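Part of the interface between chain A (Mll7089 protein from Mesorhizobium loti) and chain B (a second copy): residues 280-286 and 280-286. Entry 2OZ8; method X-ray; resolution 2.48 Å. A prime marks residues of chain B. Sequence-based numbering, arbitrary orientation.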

# COMPACT_ATOMS: atom_id res chain seq x y z
N MET A 280 -9.43 -5.47 29.41
CA MET A 280 -8.09 -5.08 29.87
C MET A 280 -7.00 -5.38 28.83
O MET A 280 -6.00 -4.66 28.72
CB MET A 280 -7.76 -5.66 31.23
CG MET A 280 -8.75 -5.21 32.34
SD MET A 280 -8.88 -3.43 32.72
CE MET A 280 -7.18 -3.18 33.23
N ARG A 281 -7.19 -6.41 28.03
CA ARG A 281 -6.22 -6.68 26.98
C ARG A 281 -6.34 -5.64 25.84
O ARG A 281 -5.31 -5.10 25.38
CB ARG A 281 -6.39 -8.12 26.45
CG ARG A 281 -5.83 -9.12 27.38
CD ARG A 281 -6.17 -10.55 27.02
NE ARG A 281 -5.54 -11.42 28.01
CZ ARG A 281 -5.70 -12.74 28.12
NH1 ARG A 281 -6.49 -13.41 27.27
NH2 ARG A 281 -5.05 -13.38 29.10
N ILE A 282 -7.57 -5.38 25.37
CA ILE A 282 -7.76 -4.39 24.32
C ILE A 282 -7.44 -2.99 24.83
O ILE A 282 -6.98 -2.13 24.08
CB ILE A 282 -9.17 -4.45 23.62
CG1 ILE A 282 -9.05 -3.83 22.23
CG2 ILE A 282 -10.22 -3.67 24.38
CD1 ILE A 282 -8.22 -4.64 21.26
N GLY A 283 -7.67 -2.77 26.13
CA GLY A 283 -7.25 -1.52 26.78
C GLY A 283 -5.75 -1.30 26.88
O GLY A 283 -5.32 -0.17 26.88
N TRP A 284 -4.96 -2.36 27.03
CA TRP A 284 -3.49 -2.24 26.94
C TRP A 284 -3.10 -1.80 25.48
O TRP A 284 -2.44 -0.76 25.26
CB TRP A 284 -2.79 -3.55 27.34
CG TRP A 284 -1.39 -3.54 26.90
CD1 TRP A 284 -0.38 -2.74 27.37
CD2 TRP A 284 -0.83 -4.29 25.82
NE1 TRP A 284 0.76 -2.95 26.68
CE2 TRP A 284 0.53 -3.89 25.70
CE3 TRP A 284 -1.33 -5.23 24.94
CZ2 TRP A 284 1.41 -4.43 24.74
CZ3 TRP A 284 -0.43 -5.79 23.98
CH2 TRP A 284 0.91 -5.37 23.90
N LEU A 285 -3.50 -2.62 24.50
CA LEU A 285 -3.26 -2.34 23.10
C LEU A 285 -3.67 -0.89 22.73
O LEU A 285 -2.84 -0.10 22.35
CB LEU A 285 -3.93 -3.40 22.21
CG LEU A 285 -3.51 -3.38 20.74
CD1 LEU A 285 -1.97 -3.47 20.62
CD2 LEU A 285 -4.20 -4.51 19.94
N ALA A 286 -4.93 -0.52 22.91
CA ALA A 286 -5.39 0.86 22.68
C ALA A 286 -4.54 1.96 23.35
O ALA A 286 -4.33 3.01 22.77
CB ALA A 286 -6.85 1.00 23.07
N MET B 280 3.82 -11.30 28.98
CA MET B 280 2.45 -11.80 28.93
C MET B 280 1.55 -10.93 28.05
O MET B 280 0.61 -11.44 27.48
CB MET B 280 1.81 -12.10 30.32
CG MET B 280 2.60 -13.12 31.19
SD MET B 280 2.74 -14.80 30.57
CE MET B 280 1.03 -15.24 30.59
N ARG B 281 1.81 -9.64 27.95
CA ARG B 281 1.04 -8.84 27.00
C ARG B 281 1.38 -9.11 25.51
O ARG B 281 0.47 -9.31 24.69
CB ARG B 281 1.08 -7.36 27.33
CG ARG B 281 0.44 -7.10 28.68
CD ARG B 281 0.88 -5.77 29.28
NE ARG B 281 -0.06 -5.37 30.32
CZ ARG B 281 0.00 -4.22 30.99
NH1 ARG B 281 0.96 -3.34 30.74
NH2 ARG B 281 -0.91 -3.94 31.91
N ILE B 282 2.66 -9.13 25.15
CA ILE B 282 3.01 -9.47 23.82
C ILE B 282 2.70 -10.95 23.53
O ILE B 282 2.42 -11.34 22.38
CB ILE B 282 4.46 -9.07 23.46
CG1 ILE B 282 4.58 -8.86 21.93
CG2 ILE B 282 5.48 -10.11 23.93
CD1 ILE B 282 4.06 -7.52 21.48
N GLY B 283 2.69 -11.78 24.56
CA GLY B 283 2.28 -13.18 24.38
C GLY B 283 0.80 -13.37 24.07
O GLY B 283 0.45 -14.29 23.33
N TRP B 284 -0.08 -12.55 24.66
CA TRP B 284 -1.47 -12.58 24.27
C TRP B 284 -1.60 -12.18 22.77
O TRP B 284 -2.29 -12.85 21.99
CB TRP B 284 -2.34 -11.68 25.17
CG TRP B 284 -3.56 -11.30 24.47
CD1 TRP B 284 -4.64 -12.13 24.14
CD2 TRP B 284 -3.85 -10.02 23.89
NE1 TRP B 284 -5.58 -11.41 23.41
CE2 TRP B 284 -5.12 -10.12 23.23
CE3 TRP B 284 -3.17 -8.80 23.86
CZ2 TRP B 284 -5.71 -9.04 22.59
CZ3 TRP B 284 -3.76 -7.71 23.23
CH2 TRP B 284 -5.02 -7.84 22.60
N LEU B 285 -0.93 -11.09 22.41
CA LEU B 285 -0.92 -10.54 21.05
C LEU B 285 -0.40 -11.51 20.03
O LEU B 285 -1.11 -11.80 19.05
CB LEU B 285 -0.14 -9.22 21.00
CG LEU B 285 -0.27 -8.41 19.70
CD1 LEU B 285 -1.75 -8.07 19.41
CD2 LEU B 285 0.60 -7.16 19.72
N ALA B 286 0.81 -12.04 20.25
CA ALA B 286 1.40 -13.05 19.36
C ALA B 286 0.47 -14.23 19.09
O ALA B 286 0.42 -14.81 17.97
CB ALA B 286 2.70 -13.52 19.91

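The two copies meet through the same seven-residue helical segment, crossing steeply, with an angle of 101° between their N-to-C directions and axes 10.9 Å apart at closest approach. That separation leaves room for large side chains, and Arg281, Trp284 and Leu285 of each chain, all with CA-to-CB bonds directed toward the partner, fill it. No hydrogen bond links the stretches; the 445 Å² buried between them rests on packing and on arginine–tryptophan contacts.

The main fit is reciprocal. Each indole projects from its helix with chi1 in t and presents a flat face to the extended arginine of the other chain. CD of Arg281 lies 3.6 Å from the centroid of the five-membered ring of Trp284′, only 9° off the ring normal. In the other direction, CB of Arg281′ sits 3.7 Å from the centroid of the six-membered ring of Trp284, almost exactly on its normal, and the chain then runs out along the indole until NH1 comes within 3.7 Å of Trp284 CD1, which lies over one face of the guanidinium. Arginine suits this place because its long methylene chain can cover an aromatic face while its guanidinium, still close to the indole, leaves NH2 available to other partners: in both arginines NH2 is hydrogen-bonded elsewhere in the structure.

With both arginines on one side of the pair, the tryptophans meet edge to edge, CE3 of Trp284 lying 3.9 Å from CZ3 of Trp284′. They are the bulkiest elements of the contact, each losing nearly 120 Å² to the opposing stretch. The leucines fill in beside them: CD2 of Leu285 approaches CH2 of Trp284′ at 4.3 Å and CD1 of Leu285′ at 4.4 Å, a looser apolar fit suited to branched side chains. Gly283 and Ala286 remain out of reach in both helices and add nothing to the contact.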